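Local structure of diaminopimelate decarboxylase (Helicobacter pylori, 2QGH) at residues 31-36 with 292-297; 127-132 with 153-158. The protein probably catalyses the pyridoxal-phosphate-dependent decarboxylation of meso-diaminopimelate to L-lysine, and was crystallised with that product bound. All coordinates share one frame; numbering follows the deposited sequence.

Contact 1 of 2, residues 31-36 with 292-297; sequences HKTPFY and ITQVLY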
ATOM      1  N   HIS A  31     -12.249   3.809  23.259  1.00 27.57           N
ATOM      2  CA  HIS A  31     -11.416   3.505  22.097  1.00 26.47           C
ATOM      3  C   HIS A  31     -10.738   4.744  21.520  1.00 26.50           C
ATOM      4  O   HIS A  31     -11.362   5.785  21.319  1.00 26.79           O
ATOM      5  CB  HIS A  31     -12.245   2.805  21.016  1.00 26.08           C
ATOM      6  CG  HIS A  31     -12.669   1.417  21.391  1.00 25.28           C
ATOM      7  ND1 HIS A  31     -13.993   1.040  21.490  1.00 26.64           N
ATOM      8  CD2 HIS A  31     -11.942   0.319  21.710  1.00 24.85           C
ATOM      9  CE1 HIS A  31     -14.063  -0.228  21.854  1.00 25.02           C
ATOM     10  NE2 HIS A  31     -12.832  -0.689  21.995  1.00 25.49           N
ATOM     11  N   LYS A  32      -9.444   4.619  21.261  1.00 26.53           N
ATOM     12  CA  LYS A  32      -8.648   5.713  20.722  1.00 26.16           C
ATOM     13  C   LYS A  32      -8.624   5.659  19.201  1.00 24.35           C
ATOM     14  O   LYS A  32      -8.694   4.577  18.624  1.00 23.11           O
ATOM     15  CB  LYS A  32      -7.222   5.612  21.280  1.00 29.54           C
ATOM     16  CG  LYS A  32      -6.129   6.266  20.427  1.00 32.86           C
ATOM     17  CD  LYS A  32      -6.252   7.780  20.384  1.00 35.25           C
ATOM     18  CE  LYS A  32      -5.104   8.412  19.609  1.00 34.16           C
ATOM     19  NZ  LYS A  32      -3.786   8.067  20.215  1.00 38.15           N
ATOM     20  N   THR A  33      -8.531   6.826  18.564  1.00 22.63           N
ATOM     21  CA  THR A  33      -8.479   6.918  17.104  1.00 22.11           C
ATOM     22  C   THR A  33      -7.045   6.694  16.584  1.00 21.35           C
ATOM     23  O   THR A  33      -6.081   6.787  17.343  1.00 22.26           O
ATOM     24  CB  THR A  33      -8.949   8.310  16.606  1.00 21.81           C
ATOM     25  OG1 THR A  33      -8.139   9.331  17.199  1.00 22.29           O
ATOM     26  CG2 THR A  33     -10.407   8.547  16.955  1.00 22.66           C
ATOM     27  N   PRO A  34      -6.889   6.386  15.284  1.00 20.26           N
ATOM     28  CA  PRO A  34      -7.967   6.234  14.300  1.00 19.22           C
ATOM     29  C   PRO A  34      -8.379   4.766  14.237  1.00 18.37           C
ATOM     30  O   PRO A  34      -7.611   3.881  14.613  1.00 19.35           O
ATOM     31  CB  PRO A  34      -7.313   6.697  13.006  1.00 17.74           C
ATOM     32  CG  PRO A  34      -5.907   6.136  13.153  1.00 18.84           C
ATOM     33  CD  PRO A  34      -5.570   6.438  14.615  1.00 19.43           C
ATOM     34  N   PHE A  35      -9.591   4.500  13.784  1.00 17.77           N
ATOM     35  CA  PHE A  35     -10.022   3.121  13.677  1.00 17.81           C
ATOM     36  C   PHE A  35     -11.093   2.932  12.629  1.00 17.64           C
ATOM     37  O   PHE A  35     -11.685   3.891  12.147  1.00 20.79           O
ATOM     38  CB  PHE A  35     -10.519   2.595  15.026  1.00 19.04           C
ATOM     39  CG  PHE A  35     -11.610   3.428  15.659  1.00 20.08           C
ATOM     40  CD1 PHE A  35     -11.305   4.380  16.629  1.00 18.98           C
ATOM     41  CD2 PHE A  35     -12.946   3.222  15.323  1.00 18.52           C
ATOM     42  CE1 PHE A  35     -12.316   5.112  17.260  1.00 19.58           C
ATOM     43  CE2 PHE A  35     -13.962   3.948  15.950  1.00 19.81           C
ATOM     44  CZ  PHE A  35     -13.647   4.895  16.921  1.00 19.19           C
ATOM     45  N   TYR A  36     -11.310   1.685  12.246  1.00 17.58           N
ATOM     46  CA  TYR A  36     -12.345   1.373  11.287  1.00 18.35           C
ATOM     47  C   TYR A  36     -13.592   0.963  12.073  1.00 19.04           C
ATOM     48  O   TYR A  36     -13.496   0.223  13.052  1.00 20.37           O
ATOM     49  CB  TYR A  36     -11.891   0.228  10.382  1.00 19.76           C
ATOM     50  CG  TYR A  36     -10.981   0.659   9.250  1.00 20.05           C
ATOM     51  CD1 TYR A  36     -11.500   1.278   8.117  1.00 20.08           C
ATOM     52  CD2 TYR A  36      -9.605   0.432   9.303  1.00 20.63           C
ATOM     53  CE1 TYR A  36     -10.683   1.659   7.061  1.00 19.73           C
ATOM     54  CE2 TYR A  36      -8.773   0.814   8.247  1.00 21.11           C
ATOM     55  CZ  TYR A  36      -9.324   1.422   7.130  1.00 19.98           C
ATOM     56  OH  TYR A  36      -8.527   1.773   6.068  1.00 20.76           O
ATOM     57  N   ILE A 292     -12.844   6.468  11.253  1.00 17.01           N
ATOM     58  CA  ILE A 292     -12.962   7.502  12.267  1.00 17.71           C
ATOM     59  C   ILE A 292     -11.555   7.906  12.679  1.00 18.63           C
ATOM     60  O   ILE A 292     -10.765   7.080  13.147  1.00 18.58           O
ATOM     61  CB  ILE A 292     -13.724   6.984  13.518  1.00 20.74           C
ATOM     62  CG1 ILE A 292     -15.002   6.245  13.095  1.00 19.47           C
ATOM     63  CG2 ILE A 292     -14.049   8.149  14.446  1.00 18.12           C
ATOM     64  CD1 ILE A 292     -15.925   7.049  12.215  1.00 19.76           C
ATOM     65  N   THR A 293     -11.258   9.186  12.511  1.00 18.97           N
ATOM     66  CA  THR A 293      -9.952   9.726  12.820  1.00 19.83           C
ATOM     67  C   THR A 293     -10.111  11.065  13.541  1.00 23.81           C
ATOM     68  O   THR A 293     -11.051  11.823  13.276  1.00 24.20           O
ATOM     69  CB  THR A 293      -9.160   9.926  11.528  1.00 18.68           C
ATOM     70  OG1 THR A 293      -7.910  10.552  11.815  1.00 17.79           O
ATOM     71  CG2 THR A 293      -9.950  10.780  10.564  1.00 16.37           C
ATOM     72  N   GLN A 294      -9.178  11.349  14.443  1.00 24.27           N
ATOM     73  CA  GLN A 294      -9.204  12.578  15.230  1.00 26.65           C
ATOM     74  C   GLN A 294      -8.336  13.678  14.635  1.00 25.53           C
ATOM     75  O   GLN A 294      -7.337  13.402  13.977  1.00 24.23           O
ATOM     76  CB  GLN A 294      -8.742  12.266  16.659  1.00 28.72           C
ATOM     77  CG  GLN A 294      -8.478  13.481  17.517  1.00 31.81           C
ATOM     78  CD  GLN A 294      -8.053  13.116  18.925  1.00 33.19           C
ATOM     79  OE1 GLN A 294      -7.672  13.981  19.709  1.00 36.93           O
ATOM     80  NE2 GLN A 294      -8.123  11.832  19.256  1.00 32.98           N
ATOM     81  N   VAL A 295      -8.722  14.927  14.870  1.00 25.98           N
ATOM     82  CA  VAL A 295      -7.961  16.067  14.362  1.00 24.74           C
ATOM     83  C   VAL A 295      -6.801  16.366  15.307  1.00 23.88           C
ATOM     84  O   VAL A 295      -6.996  16.476  16.509  1.00 22.98           O
ATOM     85  CB  VAL A 295      -8.834  17.331  14.271  1.00 24.91           C
ATOM     86  CG1 VAL A 295      -7.999  18.508  13.764  1.00 23.43           C
ATOM     87  CG2 VAL A 295     -10.016  17.079  13.359  1.00 23.89           C
ATOM     88  N   LEU A 296      -5.596  16.503  14.766  1.00 23.94           N
ATOM     89  CA  LEU A 296      -4.439  16.802  15.605  1.00 23.64           C
ATOM     90  C   LEU A 296      -4.097  18.286  15.574  1.00 23.49           C
ATOM     91  O   LEU A 296      -3.949  18.913  16.623  1.00 24.14           O
ATOM     92  CB  LEU A 296      -3.231  15.978  15.161  1.00 22.86           C
ATOM     93  CG  LEU A 296      -3.435  14.459  15.217  1.00 24.15           C
ATOM     94  CD1 LEU A 296      -2.197  13.763  14.673  1.00 21.57           C
ATOM     95  CD2 LEU A 296      -3.730  14.020  16.658  1.00 22.85           C
ATOM     96  N   TYR A 297      -3.977  18.841  14.371  1.00 24.00           N
ATOM     97  CA  TYR A 297      -3.655  20.259  14.198  1.00 25.08           C
ATOM     98  C   TYR A 297      -4.384  20.857  12.993  1.00 25.79           C
ATOM     99  O   TYR A 297      -4.890  20.133  12.137  1.00 25.65           O
ATOM    100  CB  TYR A 297      -2.146  20.454  13.961  1.00 22.95           C
ATOM    101  CG  TYR A 297      -1.240  19.700  14.905  1.00 21.17           C
ATOM    102  CD1 TYR A 297      -0.540  18.566  14.480  1.00 18.53           C
ATOM    103  CD2 TYR A 297      -1.104  20.102  16.233  1.00 18.59           C
ATOM    104  CE1 TYR A 297       0.269  17.853  15.356  1.00 14.16           C
ATOM    105  CE2 TYR A 297      -0.304  19.400  17.113  1.00 18.28           C
ATOM    106  CZ  TYR A 297       0.379  18.276  16.675  1.00 17.72           C
ATOM    107  OH  TYR A 297       1.150  17.581  17.576  1.00 18.55           O
TER
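F35 and I292 pair as antiparallel, hydrogen-bonded neighbours, each giving its N-H to the other's carbonyl. F35 N reaches I292 O at 2.9 Å, in the plane of that carbonyl, and I292 N returns to F35 O at 3.0 Å. Both side chains leave the sheet on the same face, where the aromatic ring lies against the isoleucine branch point. I292 CB sits over one face of the ring, 4.1 Å from its centroid and 19° off the normal, a CH-pi contact displaced toward the CE2-CZ rim; CG1 adds an apolar touch on CE2 at 3.8 Å. The first torsion of F35 (chi1 55°) tucks CG between the backbone N and the carbonyl carbon, which lays the ring alongside I292.

One residue back, P34 follows a cis peptide bond and brings its CA to 3.1 Å from I292 O, adding a C-H···O contact to a carbonyl that already accepts from F35 N. Its CB packs on T293 CB. Further along, the two chains part and a side-chain link takes over: Q294 stretches out fully extended and donates from NE2 to T33 OG1 at 3.2 Å, the hydroxyl lying 17° out of the amide plane.

The second shell is D310. One carboxylate oxygen bonds T33 OG1, while the other takes both T293 OG1 and the backbone N of Q294, so a single acid spans the two segments. L395 packs against F35 and A371 against I292. L296 and Y297 both oppose I308 in a classic beta bulge, and Y297 OH bonds K112 O of the second subunit. An N-terminal strand built into the C-terminal beta domain fits the two-domain fold of fold-type III PLP decarboxylases.

Contact 2 of 2, residues 127-132 with 153-158; sequences FLNVES and SIRINP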
ATOM      1  N   PHE A 127     -14.796 -24.497  -7.693  1.00 17.15           N
ATOM      2  CA  PHE A 127     -13.996 -24.668  -8.888  1.00 18.05           C
ATOM      3  C   PHE A 127     -12.846 -23.695  -8.918  1.00 18.64           C
ATOM      4  O   PHE A 127     -12.833 -22.716  -8.162  1.00 17.76           O
ATOM      5  CB  PHE A 127     -14.861 -24.528 -10.163  1.00 17.22           C
ATOM      6  CG  PHE A 127     -15.558 -23.184 -10.325  1.00 13.99           C
ATOM      7  CD1 PHE A 127     -14.836 -21.996 -10.373  1.00 15.59           C
ATOM      8  CD2 PHE A 127     -16.935 -23.127 -10.511  1.00 14.59           C
ATOM      9  CE1 PHE A 127     -15.474 -20.776 -10.612  1.00 15.52           C
ATOM     10  CE2 PHE A 127     -17.584 -21.912 -10.750  1.00 13.69           C
ATOM     11  CZ  PHE A 127     -16.851 -20.734 -10.801  1.00 14.97           C
ATOM     12  N   LEU A 128     -11.864 -24.003  -9.760  1.00 18.47           N
ATOM     13  CA  LEU A 128     -10.705 -23.146  -9.951  1.00 18.95           C
ATOM     14  C   LEU A 128     -10.970 -22.406 -11.255  1.00 18.07           C
ATOM     15  O   LEU A 128     -11.261 -23.023 -12.278  1.00 17.32           O
ATOM     16  CB  LEU A 128      -9.417 -23.967 -10.067  1.00 21.31           C
ATOM     17  CG  LEU A 128      -8.626 -24.245  -8.783  1.00 23.23           C
ATOM     18  CD1 LEU A 128      -9.373 -25.223  -7.903  1.00 26.81           C
ATOM     19  CD2 LEU A 128      -7.268 -24.811  -9.138  1.00 25.11           C
ATOM     20  N   ASN A 129     -10.895 -21.082 -11.209  1.00 18.09           N
ATOM     21  CA  ASN A 129     -11.136 -20.266 -12.388  1.00 17.11           C
ATOM     22  C   ASN A 129      -9.778 -19.967 -12.986  1.00 16.32           C
ATOM     23  O   ASN A 129      -9.038 -19.129 -12.477  1.00 14.98           O
ATOM     24  CB  ASN A 129     -11.861 -18.987 -11.981  1.00 17.48           C
ATOM     25  CG  ASN A 129     -12.441 -18.248 -13.160  1.00 16.29           C
ATOM     26  OD1 ASN A 129     -13.021 -18.854 -14.062  1.00 16.21           O
ATOM     27  ND2 ASN A 129     -12.299 -16.933 -13.156  1.00 14.55           N
ATOM     28  N   VAL A 130      -9.444 -20.671 -14.065  1.00 17.78           N
ATOM     29  CA  VAL A 130      -8.131 -20.513 -14.685  1.00 18.34           C
ATOM     30  C   VAL A 130      -8.038 -19.348 -15.663  1.00 18.37           C
ATOM     31  O   VAL A 130      -8.981 -19.052 -16.401  1.00 18.57           O
ATOM     32  CB  VAL A 130      -7.684 -21.826 -15.371  1.00 16.54           C
ATOM     33  CG1 VAL A 130      -8.239 -23.012 -14.605  1.00 17.23           C
ATOM     34  CG2 VAL A 130      -8.133 -21.857 -16.793  1.00 19.31           C
ATOM     35  N   GLU A 131      -6.879 -18.699 -15.664  1.00 19.76           N
ATOM     36  CA  GLU A 131      -6.655 -17.540 -16.507  1.00 20.91           C
ATOM     37  C   GLU A 131      -5.651 -17.782 -17.631  1.00 21.16           C
ATOM     38  O   GLU A 131      -5.459 -16.917 -18.482  1.00 20.73           O
ATOM     39  CB  GLU A 131      -6.198 -16.370 -15.632  1.00 21.26           C
ATOM     40  CG  GLU A 131      -7.010 -16.204 -14.351  1.00 22.49           C
ATOM     41  CD  GLU A 131      -7.701 -14.853 -14.252  1.00 22.93           C
ATOM     42  OE1 GLU A 131      -8.275 -14.559 -13.182  1.00 23.07           O
ATOM     43  OE2 GLU A 131      -7.674 -14.091 -15.242  1.00 21.71           O
ATOM     44  N   SER A 132      -5.004 -18.944 -17.636  1.00 22.32           N
ATOM     45  CA  SER A 132      -4.041 -19.247 -18.693  1.00 23.78           C
ATOM     46  C   SER A 132      -4.043 -20.727 -19.045  1.00 24.21           C
ATOM     47  O   SER A 132      -4.410 -21.567 -18.231  1.00 26.27           O
ATOM     48  CB  SER A 132      -2.623 -18.813 -18.280  1.00 23.62           C
ATOM     49  OG  SER A 132      -2.066 -19.676 -17.298  1.00 25.86           O
ATOM     50  N   SER A 153     -13.319 -23.593 -14.135  1.00 23.25           N
ATOM     51  CA  SER A 153     -14.106 -22.614 -14.863  1.00 22.17           C
ATOM     52  C   SER A 153     -13.046 -21.887 -15.679  1.00 21.05           C
ATOM     53  O   SER A 153     -11.877 -21.901 -15.314  1.00 20.79           O
ATOM     54  CB  SER A 153     -14.785 -21.644 -13.893  1.00 21.47           C
ATOM     55  OG  SER A 153     -15.414 -20.571 -14.582  1.00 19.45           O
ATOM     56  N   ILE A 154     -13.424 -21.272 -16.786  1.00 20.62           N
ATOM     57  CA  ILE A 154     -12.431 -20.558 -17.563  1.00 21.72           C
ATOM     58  C   ILE A 154     -12.864 -19.123 -17.735  1.00 22.13           C
ATOM     59  O   ILE A 154     -13.980 -18.847 -18.154  1.00 23.57           O
ATOM     60  CB  ILE A 154     -12.187 -21.228 -18.940  1.00 20.59           C
ATOM     61  CG1 ILE A 154     -11.548 -22.603 -18.724  1.00 20.49           C
ATOM     62  CG2 ILE A 154     -11.258 -20.374 -19.785  1.00 19.15           C
ATOM     63  CD1 ILE A 154     -11.123 -23.321 -19.994  1.00 21.42           C
ATOM     64  N   ARG A 155     -11.968 -18.210 -17.382  1.00 24.20           N
ATOM     65  CA  ARG A 155     -12.241 -16.783 -17.487  1.00 24.48           C
ATOM     66  C   ARG A 155     -11.907 -16.277 -18.881  1.00 24.97           C
ATOM     67  O   ARG A 155     -10.779 -16.425 -19.346  1.00 23.30           O
ATOM     68  CB  ARG A 155     -11.412 -16.015 -16.454  1.00 23.26           C
ATOM     69  CG  ARG A 155     -11.638 -14.517 -16.477  1.00 23.38           C
ATOM     70  CD  ARG A 155     -10.889 -13.807 -15.355  1.00 21.55           C
ATOM     71  NE  ARG A 155     -11.180 -12.377 -15.349  1.00 19.20           N
ATOM     72  CZ  ARG A 155     -10.706 -11.508 -14.459  1.00 20.16           C
ATOM     73  NH1 ARG A 155      -9.908 -11.913 -13.475  1.00 13.63           N
ATOM     74  NH2 ARG A 155     -11.032 -10.224 -14.556  1.00 16.75           N
ATOM     75  N   ILE A 156     -12.884 -15.687 -19.561  1.00 26.73           N
ATOM     76  CA  ILE A 156     -12.603 -15.173 -20.888  1.00 29.36           C
ATOM     77  C   ILE A 156     -12.549 -13.657 -20.873  1.00 30.73           C
ATOM     78  O   ILE A 156     -13.262 -12.996 -20.116  1.00 28.50           O
ATOM     79  CB  ILE A 156     -13.650 -15.631 -21.952  1.00 30.36           C
ATOM     80  CG1 ILE A 156     -14.909 -14.769 -21.882  1.00 31.25           C
ATOM     81  CG2 ILE A 156     -13.996 -17.106 -21.754  1.00 30.55           C
ATOM     82  CD1 ILE A 156     -15.674 -14.911 -20.596  1.00 35.02           C
ATOM     83  N   ASN A 157     -11.673 -13.115 -21.705  1.00 32.62           N
ATOM     84  CA  ASN A 157     -11.523 -11.680 -21.831  1.00 34.06           C
ATOM     85  C   ASN A 157     -12.375 -11.312 -23.045  1.00 35.49           C
ATOM     86  O   ASN A 157     -11.962 -11.506 -24.184  1.00 36.63           O
ATOM     87  CB  ASN A 157     -10.046 -11.347 -22.055  1.00 33.96           C
ATOM     88  CG  ASN A 157      -9.767  -9.861 -22.011  1.00 34.72           C
ATOM     89  OD1 ASN A 157      -8.685  -9.441 -21.609  1.00 35.57           O
ATOM     90  ND2 ASN A 157     -10.735  -9.059 -22.435  1.00 35.55           N
ATOM     91  N   PRO A 158     -13.591 -10.795 -22.814  1.00 37.05           N
ATOM     92  CA  PRO A 158     -14.489 -10.414 -23.907  1.00 38.03           C
ATOM     93  C   PRO A 158     -14.019  -9.150 -24.623  1.00 39.67           C
ATOM     94  O   PRO A 158     -14.736  -8.594 -25.458  1.00 40.94           O
ATOM     95  CB  PRO A 158     -15.813 -10.202 -23.188  1.00 37.73           C
ATOM     96  CG  PRO A 158     -15.360  -9.545 -21.916  1.00 37.31           C
ATOM     97  CD  PRO A 158     -14.166 -10.409 -21.511  1.00 38.42           C
TER
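S153 marks the tight part, packed against F127 and N129. Its CB lies over one face of the F127 ring, 3.6 Å from the centroid, a close CH-pi contact. Its OG donates to N129 OD1 at 3.0 Å, 33° off the amide's carbonyl plane, and also bonds S201; N129 ND2 holds S108 OG, so polar side chains link neighbouring barrel strands and the residue after strand 105-107. Beneath them 127-130 and 153-155 run as adjacent parallel strands of the beta-alpha-beta unit with helix 133-146 in the PLP-binding barrel; S153 N bonds L128 O at 2.8 Å and V130 N bonds S153 O at 3.0 Å. On the reverse face V130 CG2 meets I154 CG1, against M187.

Toward the C-terminal ends the strands spread: N129 CA to S153 CA is 4.5 Å, E131 CA to R155 CA 5.7 Å, and the last backbone bond, R155 N to V130 O, is longer at 3.3 Å.

Where the backbones separate, the extended side chain of R155 (CG anti to the backbone N, chi1 -179°) runs alongside the carboxylate of E131. NH1 donates to the syn lone pair of E131 OE1 at 3.1 Å, the hydrogen bond of a salt bridge; OE1 lies at the guanidinium edge, near its plane, while the two planes are 57° apart. NH2 bonds H205 O, and G178 N holds E131 OE2. Gripped from two directions, R155 is probably kept fixed beside the pyridoxal phosphate it touches.

From the N terminus, the chain passes helix 24-30 and enters contact 1 at 31-36, then builds the eight-stranded parallel barrel before returning at 292-297 to close a very long loop. Contact 2 lies nested inside that loop and closes a short one of its own, joining strands 127-130 and 150-155 across helix 133-146. Contact 1 thus pairs the N-terminal strand 35-39 with strand 289-299 inside the mixed sheet, while contact 2 joins neighbouring staves of the barrel. They lie on opposite sides of the chain's centre, their nearest atoms about 24 Å apart, yet both segment pairs also meet the second subunit.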